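Local coordinates for farnesyltransferase, putative (Trypanosoma cruzi, PDB 3WCA), which probably catalyses the condensation of two farnesyl diphosphate molecules into squalene, the step that leads toward lanosterol, at residues Q323-L334 against V354-Q365. The protein carries 1 engineered substitution. Residues are numbered along the deposited sequence; the frame is centred on the assembly and turned at random.
Sequences QATLQMLKTYTL and VNDAIRAMESHQ
With CG set trans to the backbone N (chi1 -172°) and the chain bent at its far end, Lys-330 swings NZ over Gln-365, while Met-361, its CG trans to the carbonyl carbon (chi1 -75°), drives its thioether into helix 322-338. Lys-330 NZ donates to Gln-365 OE1 at 2.9 Å, coming from above the amide carbonyl plane. Glu-362 OE2 stays 4.3 Å from Lys-330 NZ, too far for a salt bridge. Met-361 is a knob in the hole of Leu-326, Leu-329, Lys-330 and Thr-333: SD rests 3.5 Å from Lys-330 CA, and CE meets Thr-333 OG1, which is already hydrogen-bonded to Leu-329 O. In return, Thr-333 enters the hole of Val-354, Ala-357, Ile-358 and Met-361, its CG2 3.7 Å from Ile-358 CG1. Where helix 347-362 gives way to the final turn, Leu-326 CD1 packs 3.6 Å from His-364 CB, and Gln-323 NE2 gives His-364 O a nearly straight hydrogen bond (3.3 Å, 166°); His-364 NE2 is hydrogen-bonded to Glu-266 OE2. Helix 274-294 backs Thr-333, and helix 261-269 covers Ala-357 and Met-361. This is antiparallel knobs-into-holes packing, a helical hairpin ending the construct on the all-helical squalene synthase fold, away from the magnesium site.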
loop_
_atom_site.group_PDB
_atom_site.type_symbol
_atom_site.label_atom_id
_atom_site.label_comp_id
_atom_site.label_asym_id
_atom_site.label_seq_id
_atom_site.Cartn_x
_atom_site.Cartn_y
_atom_site.Cartn_z
ATOM N N GLN A 323 17.601 12.919 6.771
ATOM C CA GLN A 323 17.323 14.010 7.697
ATOM C C GLN A 323 16.055 14.796 7.413
ATOM O O GLN A 323 15.217 14.952 8.296
ATOM C CB GLN A 323 18.520 14.964 7.776
ATOM C CG GLN A 323 19.749 14.324 8.405
ATOM C CD GLN A 323 19.392 13.466 9.605
ATOM O OE1 GLN A 323 18.679 13.906 10.511
ATOM N NE2 GLN A 323 19.889 12.229 9.618
ATOM N N ALA A 324 15.906 15.289 6.192
ATOM C CA ALA A 324 14.718 16.055 5.838
ATOM C C ALA A 324 13.447 15.196 5.957
ATOM O O ALA A 324 12.394 15.669 6.389
ATOM C CB ALA A 324 14.856 16.601 4.421
ATOM N N THR A 325 13.562 13.932 5.578
ATOM C CA THR A 325 12.446 13.005 5.635
ATOM C C THR A 325 12.020 12.768 7.067
ATOM O O THR A 325 10.831 12.718 7.366
ATOM C CB THR A 325 12.833 11.678 4.991
ATOM O OG1 THR A 325 13.188 11.923 3.628
ATOM C CG2 THR A 325 11.678 10.685 5.050
ATOM N N LEU A 326 12.998 12.615 7.951
ATOM C CA LEU A 326 12.717 12.403 9.359
ATOM C C LEU A 326 12.013 13.616 9.932
ATOM O O LEU A 326 11.050 13.473 10.695
ATOM C CB LEU A 326 14.000 12.163 10.151
ATOM C CG LEU A 326 14.703 10.824 9.969
ATOM C CD1 LEU A 326 15.972 10.808 10.813
ATOM C CD2 LEU A 326 13.762 9.693 10.373
ATOM N N GLN A 327 12.480 14.813 9.581
ATOM C CA GLN A 327 11.822 15.988 10.114
ATOM C C GLN A 327 10.394 16.157 9.586
ATOM O O GLN A 327 9.506 16.562 10.341
ATOM C CB GLN A 327 12.676 17.250 9.908
ATOM C CG GLN A 327 13.249 17.481 8.531
ATOM C CD GLN A 327 14.435 18.447 8.564
ATOM O OE1 GLN A 327 15.533 18.094 9.017
ATOM N NE2 GLN A 327 14.211 19.676 8.098
ATOM N N MET A 328 10.142 15.835 8.318
ATOM C CA MET A 328 8.773 15.949 7.816
ATOM C C MET A 328 7.862 14.924 8.506
ATOM O O MET A 328 6.703 15.213 8.781
ATOM C CB MET A 328 8.714 15.761 6.301
ATOM C CG MET A 328 9.191 16.980 5.523
ATOM S SD MET A 328 8.847 16.841 3.761
ATOM C CE MET A 328 10.184 15.771 3.280
ATOM N N LEU A 329 8.387 13.734 8.788
ATOM C CA LEU A 329 7.601 12.702 9.466
ATOM C C LEU A 329 7.348 13.139 10.909
ATOM O O LEU A 329 6.270 12.911 11.462
ATOM C CB LEU A 329 8.337 11.357 9.472
ATOM C CG LEU A 329 8.487 10.585 8.158
ATOM C CD1 LEU A 329 9.339 9.336 8.388
ATOM C CD2 LEU A 329 7.114 10.198 7.628
ATOM N N LYS A 330 8.350 13.763 11.517
ATOM C CA LYS A 330 8.201 14.242 12.882
ATOM C C LYS A 330 7.116 15.317 12.880
ATOM O O LYS A 330 6.198 15.304 13.709
ATOM C CB LYS A 330 9.515 14.831 13.393
ATOM C CG LYS A 330 9.480 15.176 14.876
ATOM C CD LYS A 330 10.632 16.072 15.277
ATOM C CE LYS A 330 11.603 15.329 16.159
ATOM N NZ LYS A 330 12.019 14.061 15.502
ATOM N N THR A 331 7.221 16.242 11.932
ATOM C CA THR A 331 6.246 17.319 11.803
ATOM C C THR A 331 4.814 16.801 11.689
ATOM O O THR A 331 3.920 17.285 12.382
ATOM C CB THR A 331 6.521 18.196 10.565
ATOM O OG1 THR A 331 7.742 18.923 10.751
ATOM C CG2 THR A 331 5.384 19.177 10.354
ATOM N N TYR A 332 4.592 15.840 10.799
ATOM C CA TYR A 332 3.261 15.285 10.626
ATOM C C TYR A 332 2.839 14.470 11.841
ATOM O O TYR A 332 1.683 14.505 12.246
ATOM C CB TYR A 332 3.202 14.438 9.361
ATOM C CG TYR A 332 3.119 15.283 8.113
ATOM C CD1 TYR A 332 2.025 16.117 7.889
ATOM C CD2 TYR A 332 4.156 15.289 7.178
ATOM C CE1 TYR A 332 1.960 16.938 6.766
ATOM C CE2 TYR A 332 4.108 16.108 6.052
ATOM C CZ TYR A 332 3.014 16.926 5.850
ATOM O OH TYR A 332 2.959 17.725 4.728
ATOM N N THR A 333 3.776 13.737 12.425
ATOM C CA THR A 333 3.469 12.946 13.604
ATOM C C THR A 333 3.015 13.888 14.713
ATOM O O THR A 333 2.081 13.580 15.453
ATOM C CB THR A 333 4.698 12.173 14.106
ATOM O OG1 THR A 333 5.155 11.276 13.085
ATOM C CG2 THR A 333 4.343 11.386 15.373
ATOM N N LEU A 334 3.684 15.031 14.830
ATOM C CA LEU A 334 3.330 16.006 15.858
ATOM C C LEU A 334 1.981 16.665 15.569
ATOM O O LEU A 334 1.293 17.099 16.492
ATOM C CB LEU A 334 4.419 17.083 15.989
ATOM C CG LEU A 334 5.782 16.679 16.569
ATOM C CD1 LEU A 334 6.749 17.858 16.523
ATOM C CD2 LEU A 334 5.603 16.212 17.999
ATOM N N VAL A 354 2.778 7.796 19.625
ATOM C CA VAL A 354 3.390 8.974 19.031
ATOM C C VAL A 354 4.813 9.084 19.560
ATOM O O VAL A 354 5.751 9.333 18.796
ATOM C CB VAL A 354 2.610 10.269 19.385
ATOM C CG1 VAL A 354 3.448 11.492 19.046
ATOM C CG2 VAL A 354 1.307 10.322 18.608
ATOM N N ASN A 355 4.976 8.874 20.867
ATOM C CA ASN A 355 6.296 8.952 21.488
ATOM C C ASN A 355 7.245 7.902 20.934
ATOM O O ASN A 355 8.432 8.174 20.768
ATOM C CB ASN A 355 6.192 8.828 23.011
ATOM C CG ASN A 355 5.608 10.075 23.655
ATOM O OD1 ASN A 355 6.102 11.182 23.441
ATOM N ND2 ASN A 355 4.554 9.903 24.447
ATOM N N ASP A 356 6.736 6.702 20.657
ATOM C CA ASP A 356 7.576 5.656 20.077
ATOM C C ASP A 356 8.056 6.087 18.696
ATOM O O ASP A 356 9.217 5.887 18.348
ATOM C CB ASP A 356 6.811 4.344 19.920
ATOM C CG ASP A 356 6.741 3.565 21.195
ATOM O OD1 ASP A 356 7.728 3.626 21.960
ATOM O OD2 ASP A 356 5.716 2.886 21.425
ATOM N N ALA A 357 7.146 6.668 17.914
ATOM C CA ALA A 357 7.460 7.125 16.567
ATOM C C ALA A 357 8.489 8.255 16.588
ATOM O O ALA A 357 9.514 8.182 15.924
ATOM C CB ALA A 357 6.180 7.594 15.864
ATOM N N ILE A 358 8.202 9.299 17.353
ATOM C CA ILE A 358 9.098 10.441 17.461
ATOM C C ILE A 358 10.436 10.010 18.041
ATOM O O ILE A 358 11.490 10.502 17.648
ATOM C CB ILE A 358 8.471 11.532 18.353
ATOM C CG1 ILE A 358 7.211 12.071 17.673
ATOM C CG2 ILE A 358 9.471 12.654 18.615
ATOM C CD1 ILE A 358 6.483 13.105 18.480
ATOM N N ARG A 359 10.387 9.076 18.975
ATOM C CA ARG A 359 11.601 8.590 19.599
ATOM C C ARG A 359 12.453 7.902 18.546
ATOM O O ARG A 359 13.659 8.125 18.465
ATOM C CB ARG A 359 11.243 7.622 20.727
ATOM C CG ARG A 359 12.419 7.132 21.532
ATOM C CD ARG A 359 11.947 6.464 22.816
ATOM N NE ARG A 359 11.350 7.420 23.749
ATOM C CZ ARG A 359 10.048 7.513 24.004
ATOM N NH1 ARG A 359 9.189 6.704 23.394
ATOM N NH2 ARG A 359 9.605 8.416 24.871
ATOM N N ALA A 360 11.809 7.079 17.726
ATOM C CA ALA A 360 12.493 6.350 16.672
ATOM C C ALA A 360 13.119 7.316 15.673
ATOM O O ALA A 360 14.167 7.038 15.102
ATOM C CB ALA A 360 11.510 5.427 15.969
ATOM N N MET A 361 12.463 8.451 15.465
ATOM C CA MET A 361 12.954 9.472 14.545
ATOM C C MET A 361 14.181 10.175 15.124
ATOM O O MET A 361 15.229 10.243 14.475
ATOM C CB MET A 361 11.851 10.495 14.267
ATOM C CG MET A 361 10.761 10.002 13.324
ATOM S SD MET A 361 9.206 10.899 13.492
ATOM C CE MET A 361 8.028 9.573 13.255
ATOM N N GLU A 362 14.046 10.700 16.342
ATOM C CA GLU A 362 15.148 11.396 16.999
ATOM C C GLU A 362 16.317 10.429 17.147
ATOM O O GLU A 362 17.471 10.835 17.252
ATOM C CB GLU A 362 14.703 11.928 18.371
ATOM C CG GLU A 362 13.501 12.870 18.291
ATOM C CD GLU A 362 13.088 13.463 19.636
ATOM O OE1 GLU A 362 12.994 12.710 20.631
ATOM O OE2 GLU A 362 12.838 14.689 19.690
ATOM N N SER A 363 16.002 9.139 17.131
ATOM C CA SER A 363 17.008 8.092 17.252
ATOM C C SER A 363 17.974 8.106 16.065
ATOM O O SER A 363 19.005 7.436 16.090
ATOM C CB SER A 363 16.316 6.728 17.356
ATOM O OG SER A 363 17.250 5.663 17.357
ATOM N N HIS A 364 17.642 8.865 15.025
ATOM C CA HIS A 364 18.493 8.947 13.837
ATOM C C HIS A 364 18.864 10.388 13.489
ATOM O O HIS A 364 19.437 10.642 12.430
ATOM C CB HIS A 364 17.796 8.299 12.633
ATOM C CG HIS A 364 17.645 6.812 12.742
ATOM N ND1 HIS A 364 18.684 5.936 12.507
ATOM C CD2 HIS A 364 16.574 6.045 13.059
ATOM C CE1 HIS A 364 18.260 4.695 12.673
ATOM N NE2 HIS A 364 16.983 4.733 13.008
ATOM N N GLN A 365 18.546 11.325 14.383
ATOM C CA GLN A 365 18.851 12.742 14.160
ATOM C C GLN A 365 20.094 13.237 14.907
ATOM O O GLN A 365 20.775 12.473 15.596
ATOM C CB GLN A 365 17.653 13.610 14.553
ATOM C CG GLN A 365 16.391 13.325 13.752
ATOM C CD GLN A 365 15.300 14.344 14.010
ATOM O OE1 GLN A 365 14.838 14.503 15.138
ATOM N NE2 GLN A 365 14.888 15.044 12.962
#